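Local coordinates for protein putative monooxygenase (Fusobacterium nucleatum subsp. nucleatum, PDB 3MCS) that is probably a monooxygenase, with two antibiotic biosynthesis monooxygenase domains of the dimeric alpha/beta-barrel type in a single chain, at residues Ile7-Asp12 with Ser94-Val99. Sequence-based numbering, arbitrary orientation.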
ATOM      1  N   ILE A   7       1.613   9.092   8.343  1.00 41.63           N
ATOM      2  CA  ILE A   7       1.123   9.515   7.039  1.00 42.46           C
ATOM      3  C   ILE A   7       1.312   8.389   6.048  1.00 41.77           C
ATOM      4  O   ILE A   7       2.418   7.980   5.810  1.00 41.86           O
ATOM      5  CB  ILE A   7       1.849  10.776   6.500  1.00 42.21           C
ATOM      6  CG1 ILE A   7       1.869  11.909   7.555  1.00 41.68           C
ATOM      7  CG2 ILE A   7       1.174  11.240   5.240  1.00 40.17           C
ATOM      8  CD1 ILE A   7       0.496  12.344   8.065  1.00 39.14           C
ATOM      9  N   LEU A   8       0.204   7.904   5.492  1.00 43.66           N
ATOM     10  CA  LEU A   8       0.161   6.837   4.493  1.00 43.74           C
ATOM     11  C   LEU A   8      -0.545   7.351   3.238  1.00 44.87           C
ATOM     12  O   LEU A   8      -1.774   7.638   3.271  1.00 45.37           O
ATOM     13  CB  LEU A   8      -0.609   5.649   5.034  1.00 43.59           C
ATOM     14  CG  LEU A   8      -0.807   4.458   4.087  1.00 42.84           C
ATOM     15  CD1 LEU A   8       0.520   3.963   3.580  1.00 42.23           C
ATOM     16  CD2 LEU A   8      -1.544   3.342   4.806  1.00 37.82           C
ATOM     17  N   ASN A   9       0.238   7.482   2.161  1.00 43.68           N
ATOM     18  CA  ASN A   9      -0.235   7.957   0.871  1.00 44.40           C
ATOM     19  C   ASN A   9       0.039   6.892  -0.194  1.00 44.43           C
ATOM     20  O   ASN A   9       1.114   6.300  -0.218  1.00 44.46           O
ATOM     21  CB  ASN A   9       0.465   9.269   0.495  1.00 44.49           C
ATOM     22  CG  ASN A   9       0.108  10.424   1.422  1.00 48.47           C
ATOM     23  OD1 ASN A   9      -0.952  10.426   2.079  1.00 46.23           O
ATOM     24  ND2 ASN A   9       0.986  11.437   1.460  1.00 47.59           N
ATOM     25  N   VAL A  10      -0.943   6.642  -1.053  1.00 43.93           N
ATOM     26  CA  VAL A  10      -0.821   5.673  -2.126  1.00 42.79           C
ATOM     27  C   VAL A  10      -0.994   6.427  -3.420  1.00 42.64           C
ATOM     28  O   VAL A  10      -2.063   6.946  -3.685  1.00 42.64           O
ATOM     29  CB  VAL A  10      -1.887   4.601  -2.030  1.00 43.26           C
ATOM     30  CG1 VAL A  10      -1.814   3.698  -3.226  1.00 39.29           C
ATOM     31  CG2 VAL A  10      -1.729   3.804  -0.746  1.00 43.49           C
ATOM     32  N   TYR A  11       0.073   6.517  -4.202  1.00 43.56           N
ATOM     33  CA  TYR A  11       0.074   7.233  -5.475  1.00 42.74           C
ATOM     34  C   TYR A  11      -0.031   6.267  -6.653  1.00 42.52           C
ATOM     35  O   TYR A  11       0.651   5.250  -6.668  1.00 41.75           O
ATOM     36  CB  TYR A  11       1.371   8.007  -5.621  1.00 40.58           C
ATOM     37  CG  TYR A  11       1.609   8.970  -4.507  1.00 43.85           C
ATOM     38  CD1 TYR A  11       1.050  10.236  -4.536  1.00 46.37           C
ATOM     39  CD2 TYR A  11       2.414   8.628  -3.418  1.00 46.83           C
ATOM     40  CE1 TYR A  11       1.263  11.136  -3.500  1.00 48.17           C
ATOM     41  CE2 TYR A  11       2.635   9.527  -2.387  1.00 44.14           C
ATOM     42  CZ  TYR A  11       2.052  10.771  -2.435  1.00 45.57           C
ATOM     43  OH  TYR A  11       2.246  11.663  -1.420  1.00 51.53           O
ATOM     44  N   ASP A  12      -0.861   6.573  -7.643  1.00 43.32           N
ATOM     45  CA  ASP A  12      -0.920   5.730  -8.838  1.00 43.24           C
ATOM     46  C   ASP A  12      -0.994   6.532 -10.137  1.00 42.17           C
ATOM     47  O   ASP A  12      -1.479   7.659 -10.155  1.00 42.39           O
ATOM     48  CB  ASP A  12      -2.077   4.741  -8.733  1.00 43.63           C
ATOM     49  CG  ASP A  12      -3.419   5.340  -9.066  1.00 44.43           C
ATOM     50  OD1 ASP A  12      -3.750   5.495 -10.273  1.00 50.13           O
ATOM     51  OD2 ASP A  12      -4.171   5.584  -8.114  1.00 45.39           O
ATOM     52  N   SER A  94      -3.955   9.977  -6.152  1.00 46.86           N
ATOM     53  CA  SER A  94      -3.312   9.804  -4.870  1.00 46.84           C
ATOM     54  C   SER A  94      -4.340   9.722  -3.770  1.00 46.68           C
ATOM     55  O   SER A  94      -5.125  10.626  -3.592  1.00 49.94           O
ATOM     56  CB  SER A  94      -2.370  10.973  -4.580  1.00 46.31           C
ATOM     57  OG  SER A  94      -3.132  12.114  -4.297  1.00 41.70           O
ATOM     58  N   ALA A  95      -4.314   8.635  -3.036  1.00 45.49           N
ATOM     59  CA  ALA A  95      -5.172   8.446  -1.903  1.00 44.93           C
ATOM     60  C   ALA A  95      -4.396   8.791  -0.612  1.00 44.04           C
ATOM     61  O   ALA A  95      -3.280   8.312  -0.430  1.00 42.94           O
ATOM     62  CB  ALA A  95      -5.630   7.006  -1.863  1.00 43.40           C
ATOM     63  N   GLU A  96      -4.978   9.619   0.259  1.00 42.19           N
ATOM     64  CA  GLU A  96      -4.394   9.922   1.561  1.00 43.62           C
ATOM     65  C   GLU A  96      -5.181   9.116   2.573  1.00 44.35           C
ATOM     66  O   GLU A  96      -6.392   9.228   2.615  1.00 47.19           O
ATOM     67  CB  GLU A  96      -4.487  11.406   1.899  1.00 44.52           C
ATOM     68  CG  GLU A  96      -3.744  12.343   0.948  1.00 44.82           C
ATOM     69  CD  GLU A  96      -3.613  13.754   1.497  1.00 47.25           C
ATOM     70  OE1 GLU A  96      -3.645  13.937   2.743  1.00 54.50           O
ATOM     71  OE2 GLU A  96      -3.451  14.683   0.688  1.00 41.93           O
ATOM     72  N   ILE A  97      -4.510   8.343   3.425  1.00 45.34           N
ATOM     73  CA  ILE A  97      -5.223   7.387   4.301  1.00 44.48           C
ATOM     74  C   ILE A  97      -5.074   7.528   5.816  1.00 43.53           C
ATOM     75  O   ILE A  97      -3.981   7.637   6.328  1.00 46.00           O
ATOM     76  CB  ILE A  97      -4.749   5.966   3.927  1.00 44.85           C
ATOM     77  CG1 ILE A  97      -4.867   5.770   2.408  1.00 44.57           C
ATOM     78  CG2 ILE A  97      -5.540   4.919   4.679  1.00 44.38           C
ATOM     79  CD1 ILE A  97      -4.268   4.515   1.908  1.00 44.56           C
ATOM     80  N   ASP A  98      -6.183   7.529   6.545  1.00 44.12           N
ATOM     81  CA  ASP A  98      -6.124   7.546   8.005  1.00 43.40           C
ATOM     82  C   ASP A  98      -5.790   6.119   8.380  1.00 43.60           C
ATOM     83  O   ASP A  98      -6.623   5.216   8.200  1.00 44.85           O
ATOM     84  CB  ASP A  98      -7.446   7.984   8.652  1.00 43.07           C
ATOM     85  CG  ASP A  98      -7.643   9.514   8.683  1.00 50.61           C
ATOM     86  OD1 ASP A  98      -6.655  10.303   8.651  1.00 58.77           O
ATOM     87  OD2 ASP A  98      -8.816   9.937   8.785  1.00 57.38           O
ATOM     88  N   VAL A  99      -4.576   5.899   8.882  1.00 43.17           N
ATOM     89  CA  VAL A  99      -4.128   4.544   9.205  1.00 42.95           C
ATOM     90  C   VAL A  99      -4.859   3.971  10.414  1.00 43.81           C
ATOM     91  O   VAL A  99      -4.927   4.631  11.453  1.00 45.34           O
ATOM     92  CB  VAL A  99      -2.628   4.518   9.494  1.00 41.53           C
ATOM     93  CG1 VAL A  99      -2.173   3.083   9.780  1.00 44.41           C
ATOM     94  CG2 VAL A  99      -1.884   5.090   8.329  1.00 39.47           C
TER
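Segments 7-12 and 94-99 are adjacent, hydrogen-bonded parts of strands 7-15 and 91-104 in the antiparallel sheet, consistent with the family's alpha/beta-barrel fold. Val10 and Ala95 form a hydrogen-bonded pair. Val10 N gives to Ala95 O at 2.9 Å, nearly straight at 167°, and Ala95 N gives back to Val10 O. Further along, Ile97 N reaches Leu8 O at 2.8 Å.

On the face of Leu8, Val10, Ala95 and Ile97 the packing is apolar. Ile97 sends CG1 beside its own backbone N (chi1 -51°), with the chain extended beyond. Ile97 CD1 sits at the mouth of the notch between Leu8 and Val10, 3.7 Å from Val10 CG2 and 4.1 Å from Leu8 CG. Leu8 runs alongside Ile97, and Val99 comes in across Leu8, roughly perpendicular. Val99 CG2 meets Leu8 CB at 3.6 Å. Ala95, with only a methyl, is the low spot beside Val10.

The face of Asn9, Tyr11, Ser94 and Glu96 is more polar. Ser94 CB sits against Tyr11 CD1 at 3.5 Å. Phe68 of helix 65-73 touches both Asn9 and Tyr11.

Strand 55-62 hydrogen-bonds to the other edge of strand 7-12. Main-chain bonds thus set the pairing, while the apolar contacts depend on shape and burial.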